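Local coordinates for protein acetone carboxylase alpha subunit (PDB 5M45) that belongs to the hydantoinase B/oxoprolinase family, forms part of a six-chain enzyme assembly and holds a manganese(II) ion, at residues A[296-301]-A[604-609]; A[350-355]-A[405-410]; A[696-701]-A[733-738]. All coordinates share one frame; numbering follows the deposited sequence.

Overall arrangement
The chain first reaches 296-301, on strand 286-297 of a mixed four-stranded sheet and the turn that follows. Contact 1 joins it to the loop 604-609, closing a loop of 302 residues and tying this sheet to the region between strands 598-602 and 610-612. Contact 2 lies wholly within that span. It joins helices 349-361 and 401-422 near the centre of the chain, with 49 residues between its segments. Contact 3 follows both in series. It joins helices 694-706 and 726-735; the 31 residues between its segments are mostly helical. Contacts 1 and 2 have centres about 24 Å apart. The centre of contact 3 lies farther out, about 31 to 33 Å from theirs.

Contact 1. Residues A[296-301]-A[604-609]; sequences VPYAHE and QAITTE
The His300 ring takes the side chain of Gln604 over one face. Gln604 CG sits above the ring centre, 3.7 Å from the His300 centroid, in a CH-pi contact. The Gln604 amide is stacked on the imidazole with the planes 22° apart, and its OE1 comes 3.3 Å from His300 CD2. The Tyr298 ring is met obliquely by Ile606. Segment 296-301 carries on from strand 286-297. Pro297 is the centre of an inverse gamma turn, with a weak bond from Tyr298 N back to Val296 O, and the turn faces the loop 604-609.

Gln604 has the largest share of the contact. Its chain bends at chi2 (58°), which brings Gln604 CD to 3.4 Å from His300 CB. The amide nitrogen then has two acceptors. Gln604 NE2 donates to Pro297 O at 3.1 Å with an N-H...O angle of 152°. Gln604 NE2 also donates to Ile606 O in its own segment, at 2.9 Å. Together they fix the amide; the bond to Pro297 O ties the turn to the loop. The Pro297 ring slides past the same side chain, its CG near NE2.

Ile606 supplies the apolar part. It crosses both Pro297 and Tyr298 at about a right angle. The Tyr298 hydroxyl is bonded to that of Tyr345, which also packs on Ile606. His300 ND1 accepts from Asp302 N, which helps to set the ring that Gln604 lies on. Arg559 on strand 559-563 touches both His300 and Gln604, and an aromatic side chain of another protein packs on Pro297. The contact thus joins strand 286-297 to the loop between strands 598-602 and 610-612. The two branches of Ile606 divide its work: Ile606 CD1 lies 3.7 Å from Pro297 CD, and Ile606 CG2 lies 4.0 Å from Tyr298 CE1.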
loop_
_atom_site.group_PDB
_atom_site.type_symbol
_atom_site.label_atom_id
_atom_site.label_comp_id
_atom_site.label_asym_id
_atom_site.label_seq_id
_atom_site.Cartn_x
_atom_site.Cartn_y
_atom_site.Cartn_z
ATOM N N VAL A 296 19.840 -16.437 6.982
ATOM C CA VAL A 296 19.479 -15.181 6.320
ATOM C C VAL A 296 20.764 -14.453 5.849
ATOM O O VAL A 296 21.276 -13.575 6.555
ATOM C CB VAL A 296 18.649 -14.285 7.238
ATOM C CG1 VAL A 296 18.199 -13.030 6.498
ATOM C CG2 VAL A 296 17.422 -15.037 7.769
ATOM N N PRO A 297 21.269 -14.806 4.629
ATOM C CA PRO A 297 22.531 -14.242 4.127
ATOM C C PRO A 297 22.361 -12.872 3.419
ATOM O O PRO A 297 22.594 -12.753 2.195
ATOM C CB PRO A 297 23.060 -15.337 3.194
ATOM C CG PRO A 297 21.854 -16.042 2.699
ATOM C CD PRO A 297 20.894 -16.025 3.874
ATOM N N TYR A 298 21.983 -11.841 4.209
ATOM C CA TYR A 298 21.695 -10.518 3.635
ATOM C C TYR A 298 22.939 -9.658 3.429
ATOM O O TYR A 298 22.839 -8.575 2.854
ATOM C CB TYR A 298 20.615 -9.767 4.444
ATOM C CG TYR A 298 19.163 -9.984 4.009
ATOM C CD1 TYR A 298 18.740 -11.193 3.422
ATOM C CD2 TYR A 298 18.209 -8.990 4.199
ATOM C CE1 TYR A 298 17.413 -11.391 3.053
ATOM C CE2 TYR A 298 16.886 -9.173 3.830
ATOM C CZ TYR A 298 16.487 -10.373 3.255
ATOM O OH TYR A 298 15.180 -10.574 2.888
ATOM N N ALA A 299 24.103 -10.105 3.872
ATOM C CA ALA A 299 25.363 -9.374 3.616
ATOM C C ALA A 299 25.813 -9.422 2.145
ATOM O O ALA A 299 26.501 -8.499 1.696
ATOM C CB ALA A 299 26.488 -9.836 4.542
ATOM N N HIS A 300 25.415 -10.471 1.410
ATOM C CA HIS A 300 25.895 -10.702 0.037
ATOM C C HIS A 300 25.456 -9.538 -0.893
ATOM O O HIS A 300 24.345 -9.006 -0.753
ATOM C CB HIS A 300 25.315 -12.042 -0.498
ATOM C CG HIS A 300 26.009 -12.586 -1.705
ATOM N ND1 HIS A 300 25.713 -12.183 -2.983
ATOM C CD2 HIS A 300 26.940 -13.563 -1.836
ATOM C CE1 HIS A 300 26.443 -12.859 -3.856
ATOM N NE2 HIS A 300 27.208 -13.692 -3.185
ATOM N N GLU A 301 26.301 -9.204 -1.858
ATOM C CA GLU A 301 26.006 -8.110 -2.785
ATOM C C GLU A 301 24.750 -8.296 -3.661
ATOM O O GLU A 301 24.184 -7.321 -4.135
ATOM C CB GLU A 301 27.219 -7.774 -3.671
ATOM C CG GLU A 301 27.607 -8.869 -4.662
ATOM C CD GLU A 301 28.563 -8.407 -5.769
ATOM O OE1 GLU A 301 29.339 -9.281 -6.231
ATOM O OE2 GLU A 301 28.505 -7.205 -6.203
ATOM N N GLN A 604 24.322 -18.811 -2.641
ATOM C CA GLN A 604 23.458 -17.679 -2.348
ATOM C C GLN A 604 22.003 -17.970 -2.784
ATOM O O GLN A 604 21.574 -17.638 -3.888
ATOM C CB GLN A 604 24.042 -16.404 -3.003
ATOM C CG GLN A 604 23.399 -15.100 -2.557
ATOM C CD GLN A 604 23.496 -14.881 -1.068
ATOM O OE1 GLN A 604 24.471 -15.271 -0.448
ATOM N NE2 GLN A 604 22.489 -14.239 -0.483
ATOM N N ALA A 605 21.267 -18.630 -1.896
ATOM C CA ALA A 605 19.920 -19.123 -2.208
ATOM C C ALA A 605 18.809 -18.089 -2.016
ATOM O O ALA A 605 17.638 -18.390 -2.244
ATOM C CB ALA A 605 19.640 -20.387 -1.397
ATOM N N ILE A 606 19.183 -16.900 -1.573
ATOM C CA ILE A 606 18.306 -15.713 -1.465
ATOM C C ILE A 606 18.920 -14.557 -2.254
ATOM O O ILE A 606 20.081 -14.195 -2.044
ATOM C CB ILE A 606 18.166 -15.187 -0.020
ATOM C CG1 ILE A 606 17.593 -16.252 0.862
ATOM C CG2 ILE A 606 17.242 -13.944 -0.015
ATOM C CD1 ILE A 606 17.531 -15.849 2.343
ATOM N N THR A 607 18.130 -13.991 -3.165
ATOM C CA THR A 607 18.531 -12.824 -3.936
ATOM C C THR A 607 17.349 -11.853 -4.109
ATOM O O THR A 607 16.202 -12.213 -3.864
ATOM C CB THR A 607 19.077 -13.183 -5.338
ATOM O OG1 THR A 607 18.044 -13.781 -6.129
ATOM C CG2 THR A 607 20.283 -14.121 -5.282
ATOM N N THR A 608 17.659 -10.622 -4.519
ATOM C CA THR A 608 16.661 -9.676 -5.011
ATOM C C THR A 608 16.691 -9.692 -6.536
ATOM O O THR A 608 17.636 -10.228 -7.141
ATOM C CB THR A 608 16.912 -8.234 -4.498
ATOM O OG1 THR A 608 18.247 -7.793 -4.832
ATOM C CG2 THR A 608 16.727 -8.206 -2.977
ATOM N N GLU A 609 15.689 -9.086 -7.142
ATOM C CA GLU A 609 15.477 -9.158 -8.589
ATOM C C GLU A 609 16.711 -8.739 -9.431
ATOM O O GLU A 609 17.408 -7.771 -9.099
ATOM C CB GLU A 609 14.173 -8.448 -9.028
ATOM C CG GLU A 609 14.159 -6.935 -9.084
ATOM C CD GLU A 609 12.767 -6.346 -9.468
ATOM O OE1 GLU A 609 12.329 -5.376 -8.794
ATOM O OE2 GLU A 609 12.109 -6.815 -10.430
#

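Contact 2. Residues A[350-355]-A[405-410]; sequences VSFTSG and VSAWTA
Trp408 reaches across to helix 350-355 and makes the tight part of this contact. Its indole lies against Gly355, with Gly355 CA only 3.3 Å from Trp408 CZ2 and over one face of the ring. This CH-pi contact is close because Gly355 has no side chain to stand in the way. Trp408 NE1 donates to Phe352 O at 3.1 Å. The bond is bent (139°), but NE1 lies in the carbonyl plane, on a lone pair. Ser351 O sits at the indole edge, 3.6 Å from Trp408 CZ2.

The Phe352 side is looser. The phenyl slides past the indole in the opposite direction. The phenyl and the five-membered ring of Trp408 are oblique, with centroids 5.3 Å apart. Ala407 CB meets the phenyl edge in plane, 3.9 Å from Phe352 CE1. There is no solvent side, as every touching residue is buried. Phe334 packs edge-to-face on Phe352.

The Ser351 side chain is about 10 Å from the bound 3,6,9,12,15-pentaoxaheptadecan-1-ol and about 11 Å from the manganese ion. The axes of segments 350-355 and 405-410 pass 10.6 Å apart at -37°. This is buried helix-helix packing in the core of a hydantoinase B/oxoprolinase family protein, with an indole laid over a glycine.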
loop_
_atom_site.group_PDB
_atom_site.type_symbol
_atom_site.label_atom_id
_atom_site.label_comp_id
_atom_site.label_asym_id
_atom_site.label_seq_id
_atom_site.Cartn_x
_atom_site.Cartn_y
_atom_site.Cartn_z
ATOM N N VAL A 350 -0.575 -16.085 16.053
ATOM C CA VAL A 350 -1.636 -16.827 15.369
ATOM C C VAL A 350 -1.102 -17.732 14.247
ATOM O O VAL A 350 -1.453 -18.921 14.206
ATOM C CB VAL A 350 -2.727 -15.875 14.793
ATOM C CG1 VAL A 350 -3.708 -16.642 13.926
ATOM C CG2 VAL A 350 -3.478 -15.128 15.912
ATOM N N SER A 351 -0.308 -17.193 13.316
ATOM C CA SER A 351 0.221 -18.027 12.237
ATOM C C SER A 351 1.175 -19.123 12.773
ATOM O O SER A 351 1.148 -20.249 12.288
ATOM C CB SER A 351 0.908 -17.173 11.162
ATOM O OG SER A 351 1.996 -16.401 11.697
ATOM N N PHE A 352 2.008 -18.776 13.766
ATOM C CA PHE A 352 2.898 -19.753 14.350
ATOM C C PHE A 352 2.159 -20.934 15.008
ATOM O O PHE A 352 2.463 -22.095 14.712
ATOM C CB PHE A 352 3.857 -19.106 15.364
ATOM C CG PHE A 352 4.914 -20.054 15.892
ATOM C CD1 PHE A 352 6.051 -20.306 15.149
ATOM C CD2 PHE A 352 4.748 -20.688 17.085
ATOM C CE1 PHE A 352 7.025 -21.206 15.615
ATOM C CE2 PHE A 352 5.744 -21.561 17.588
ATOM C CZ PHE A 352 6.864 -21.834 16.837
ATOM N N THR A 353 1.187 -20.650 15.863
ATOM C CA THR A 353 0.433 -21.693 16.574
ATOM C C THR A 353 -0.577 -22.455 15.663
ATOM O O THR A 353 -0.808 -23.689 15.853
ATOM C CB THR A 353 -0.273 -21.144 17.820
ATOM O OG1 THR A 353 -1.224 -20.132 17.463
ATOM C CG2 THR A 353 0.746 -20.600 18.844
ATOM N N SER A 354 -1.164 -21.752 14.693
ATOM C CA SER A 354 -2.033 -22.397 13.678
ATOM C C SER A 354 -1.267 -23.436 12.832
ATOM O O SER A 354 -1.819 -24.507 12.507
ATOM C CB SER A 354 -2.766 -21.378 12.792
ATOM O OG SER A 354 -3.621 -20.567 13.587
ATOM N N GLY A 355 0.002 -23.150 12.521
ATOM C CA GLY A 355 0.835 -24.129 11.836
ATOM C C GLY A 355 1.155 -25.377 12.659
ATOM O O GLY A 355 1.262 -26.486 12.107
ATOM N N VAL A 405 8.398 -22.845 8.660
ATOM C CA VAL A 405 8.583 -24.271 8.278
ATOM C C VAL A 405 9.872 -24.857 8.884
ATOM O O VAL A 405 9.969 -26.089 9.067
ATOM C CB VAL A 405 8.565 -24.510 6.747
ATOM C CG1 VAL A 405 7.315 -23.921 6.114
ATOM C CG2 VAL A 405 9.808 -23.967 6.071
ATOM N N SER A 406 10.829 -23.967 9.212
ATOM C CA SER A 406 12.112 -24.348 9.775
ATOM C C SER A 406 12.026 -24.582 11.308
ATOM O O SER A 406 12.828 -25.326 11.865
ATOM C CB SER A 406 13.160 -23.253 9.464
ATOM O OG SER A 406 13.415 -23.110 8.065
ATOM N N ALA A 407 11.056 -23.952 11.974
ATOM C CA ALA A 407 10.766 -24.212 13.392
ATOM C C ALA A 407 9.825 -25.400 13.610
ATOM O O ALA A 407 10.034 -26.183 14.536
ATOM C CB ALA A 407 10.177 -22.957 14.022
ATOM N N TRP A 408 8.816 -25.578 12.749
ATOM C CA TRP A 408 7.828 -26.661 12.936
ATOM C C TRP A 408 8.426 -28.074 12.767
ATOM O O TRP A 408 7.979 -29.024 13.438
ATOM C CB TRP A 408 6.616 -26.510 12.019
ATOM C CG TRP A 408 5.784 -25.269 12.206
ATOM C CD1 TRP A 408 5.541 -24.609 13.365
ATOM C CD2 TRP A 408 5.071 -24.553 11.177
ATOM N NE1 TRP A 408 4.736 -23.497 13.133
ATOM C CE2 TRP A 408 4.448 -23.451 11.790
ATOM C CE3 TRP A 408 4.918 -24.738 9.799
ATOM C CZ2 TRP A 408 3.672 -22.543 11.074
ATOM C CZ3 TRP A 408 4.118 -23.835 9.092
ATOM C CH2 TRP A 408 3.525 -22.742 9.723
ATOM N N THR A 409 9.419 -28.219 11.900
ATOM C CA THR A 409 10.004 -29.537 11.599
ATOM C C THR A 409 10.522 -30.283 12.847
ATOM O O THR A 409 10.362 -31.495 12.952
ATOM C CB THR A 409 11.061 -29.460 10.475
ATOM O OG1 THR A 409 11.384 -30.779 9.989
ATOM C CG2 THR A 409 12.307 -28.748 10.949
ATOM N N ALA A 410 11.099 -29.555 13.805
ATOM C CA ALA A 410 11.620 -30.174 15.034
ATOM C C ALA A 410 10.525 -30.828 15.895
ATOM O O ALA A 410 10.799 -31.798 16.595
ATOM C CB ALA A 410 12.388 -29.159 15.849
#

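Contact 3. Residues A[696-701]-A[733-738]; sequences EWMKGE and RTFWDL. Unlike the reference sequence in segment 733-738: Asp737 (reference Ser).
Where Trp736 meets Met698, the helix behind it is closed by Leu738 N bonding to Arg733 O at 2.9 Å. With a weak bond from Asp737 N to Thr734 O this forms a Schellman motif, and Asp737 has positive phi (52°). The motif ends helix 726-735 just where Trp736 faces helix 694-706.

Across the contact the side chains meet mainly through carbon and sulfur, with Met698 O at the indole edge. Trp736 CZ3 lies 3.5 Å from Met698 O, with Met698 CA in the ring plane. Glu701 CG approaches Trp736 CH2 obliquely at 3.7 Å. Trp697 CH2 meets Trp736 CH2 at 4.0 Å. Met698 bends at chi3 (62°), which places Met698 CE 3.5 Å from Phe735 CZ. Met698 SD makes an oblique Met-aromatic contact, 5.0 Å from the Phe735 ring centroid. Phe735 CD2 in turn lies over the centre of the Trp736 ring.

Arg702 bonds through NE to Trp736 O and through NH2 to Asp737 O. The chain of another protein bonds through its backbone to Glu701 OE2 and packs on Trp697, Met698, Phe735 and Trp736. The contact therefore joins the C-terminal end of helix 726-735 to helix 694-706, with Ile705 of that helix also touching Trp736 and Leu738.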
loop_
_atom_site.group_PDB
_atom_site.type_symbol
_atom_site.label_atom_id
_atom_site.label_comp_id
_atom_site.label_asym_id
_atom_site.label_seq_id
_atom_site.Cartn_x
_atom_site.Cartn_y
_atom_site.Cartn_z
ATOM N N GLU A 696 35.927 -34.282 25.972
ATOM C CA GLU A 696 37.116 -33.748 25.329
ATOM C C GLU A 696 36.743 -32.735 24.252
ATOM O O GLU A 696 37.307 -31.652 24.213
ATOM C CB GLU A 696 38.001 -34.880 24.776
ATOM C CG GLU A 696 38.706 -35.643 25.884
ATOM C CD GLU A 696 39.675 -34.821 26.704
ATOM O OE1 GLU A 696 40.181 -33.761 26.241
ATOM O OE2 GLU A 696 39.941 -35.247 27.842
ATOM N N TRP A 697 35.794 -33.066 23.394
ATOM C CA TRP A 697 35.318 -32.104 22.375
ATOM C C TRP A 697 34.743 -30.836 23.076
ATOM O O TRP A 697 35.025 -29.711 22.631
ATOM C CB TRP A 697 34.280 -32.734 21.402
ATOM C CG TRP A 697 33.590 -31.670 20.584
ATOM C CD1 TRP A 697 34.089 -31.051 19.497
ATOM C CD2 TRP A 697 32.340 -31.027 20.871
ATOM N NE1 TRP A 697 33.233 -30.069 19.072
ATOM C CE2 TRP A 697 32.160 -30.023 19.909
ATOM C CE3 TRP A 697 31.371 -31.182 21.866
ATOM C CZ2 TRP A 697 31.040 -29.188 19.889
ATOM C CZ3 TRP A 697 30.230 -30.364 21.830
ATOM C CH2 TRP A 697 30.080 -29.393 20.849
ATOM N N MET A 698 33.962 -31.019 24.147
ATOM C CA MET A 698 33.416 -29.892 24.916
ATOM C C MET A 698 34.481 -28.925 25.452
ATOM O O MET A 698 34.296 -27.701 25.403
ATOM C CB MET A 698 32.511 -30.368 26.056
ATOM C CG MET A 698 31.128 -30.828 25.611
ATOM S SD MET A 698 30.192 -31.535 26.960
ATOM C CE MET A 698 30.027 -30.202 28.141
ATOM N N LYS A 699 35.601 -29.468 25.924
ATOM C CA LYS A 699 36.701 -28.657 26.428
ATOM C C LYS A 699 37.210 -27.661 25.363
ATOM O O LYS A 699 37.404 -26.434 25.659
ATOM C CB LYS A 699 37.830 -29.594 26.903
ATOM C CG LYS A 699 38.958 -28.944 27.619
ATOM C CD LYS A 699 40.046 -29.988 27.927
ATOM C CE LYS A 699 41.331 -29.272 28.400
ATOM N NZ LYS A 699 42.151 -30.082 29.363
ATOM N N GLY A 700 37.397 -28.147 24.130
ATOM C CA GLY A 700 37.862 -27.276 23.031
ATOM C C GLY A 700 36.811 -26.252 22.555
ATOM O O GLY A 700 37.150 -25.094 22.214
ATOM N N GLU A 701 35.544 -26.674 22.503
ATOM C CA GLU A 701 34.466 -25.749 22.122
ATOM C C GLU A 701 34.263 -24.617 23.158
ATOM O O GLU A 701 34.093 -23.447 22.782
ATOM C CB GLU A 701 33.165 -26.507 21.864
ATOM C CG GLU A 701 32.060 -25.675 21.200
ATOM C CD GLU A 701 32.268 -25.433 19.692
ATOM O OE1 GLU A 701 33.365 -25.634 19.144
ATOM O OE2 GLU A 701 31.336 -25.052 19.001
ATOM N N ARG A 733 25.052 -20.809 30.060
ATOM C CA ARG A 733 26.156 -20.532 30.992
ATOM C C ARG A 733 26.464 -21.727 31.873
ATOM O O ARG A 733 27.635 -22.005 32.136
ATOM C CB ARG A 733 25.881 -19.303 31.909
ATOM C CG ARG A 733 25.894 -17.969 31.179
ATOM C CD ARG A 733 25.439 -16.813 32.069
ATOM N NE ARG A 733 25.651 -15.519 31.433
ATOM C CZ ARG A 733 26.796 -14.834 31.399
ATOM N NH1 ARG A 733 27.896 -15.279 31.991
ATOM N NH2 ARG A 733 26.853 -13.665 30.727
ATOM N N THR A 734 25.422 -22.402 32.344
ATOM C CA THR A 734 25.577 -23.569 33.186
ATOM C C THR A 734 26.181 -24.736 32.390
ATOM O O THR A 734 27.100 -25.394 32.864
ATOM C CB THR A 734 24.223 -24.016 33.804
ATOM O OG1 THR A 734 23.696 -22.954 34.585
ATOM C CG2 THR A 734 24.389 -25.202 34.722
ATOM N N PHE A 735 25.653 -24.969 31.190
ATOM C CA PHE A 735 26.099 -26.078 30.368
ATOM C C PHE A 735 27.600 -25.955 30.057
ATOM O O PHE A 735 28.333 -26.942 30.135
ATOM C CB PHE A 735 25.317 -26.222 29.055
ATOM C CG PHE A 735 25.794 -27.391 28.231
ATOM C CD1 PHE A 735 25.330 -28.687 28.489
ATOM C CD2 PHE A 735 26.810 -27.211 27.272
ATOM C CE1 PHE A 735 25.822 -29.766 27.789
ATOM C CE2 PHE A 735 27.306 -28.288 26.564
ATOM C CZ PHE A 735 26.816 -29.574 26.828
ATOM N N TRP A 736 28.019 -24.747 29.667
ATOM C CA TRP A 736 29.420 -24.478 29.293
ATOM C C TRP A 736 30.326 -24.006 30.448
ATOM O O TRP A 736 31.506 -23.662 30.227
ATOM C CB TRP A 736 29.458 -23.471 28.137
ATOM C CG TRP A 736 28.940 -24.009 26.827
ATOM C CD1 TRP A 736 27.845 -23.583 26.138
ATOM C CD2 TRP A 736 29.517 -25.068 26.047
ATOM N NE1 TRP A 736 27.699 -24.303 24.993
ATOM C CE2 TRP A 736 28.718 -25.225 24.903
ATOM C CE3 TRP A 736 30.633 -25.901 26.217
ATOM C CZ2 TRP A 736 28.996 -26.190 23.907
ATOM C CZ3 TRP A 736 30.912 -26.856 25.217
ATOM C CH2 TRP A 736 30.093 -26.993 24.094
ATOM N N ASP A 737 29.784 -23.992 31.665
ATOM C CA ASP A 737 30.533 -23.604 32.890
ATOM C C ASP A 737 31.226 -22.248 32.713
ATOM O O ASP A 737 32.431 -22.112 32.939
ATOM C CB ASP A 737 31.495 -24.732 33.247
ATOM C CG ASP A 737 32.204 -24.529 34.581
ATOM O OD1 ASP A 737 31.594 -24.002 35.532
ATOM O OD2 ASP A 737 33.411 -24.932 34.694
ATOM N N LEU A 738 30.477 -21.251 32.256
ATOM C CA LEU A 738 31.052 -19.921 31.956
ATOM C C LEU A 738 31.042 -19.039 33.207
ATOM O O LEU A 738 30.079 -19.044 33.943
ATOM C CB LEU A 738 30.306 -19.221 30.818
ATOM C CG LEU A 738 30.240 -20.047 29.513
ATOM C CD1 LEU A 738 29.315 -19.400 28.499
ATOM C CD2 LEU A 738 31.625 -20.248 28.908
#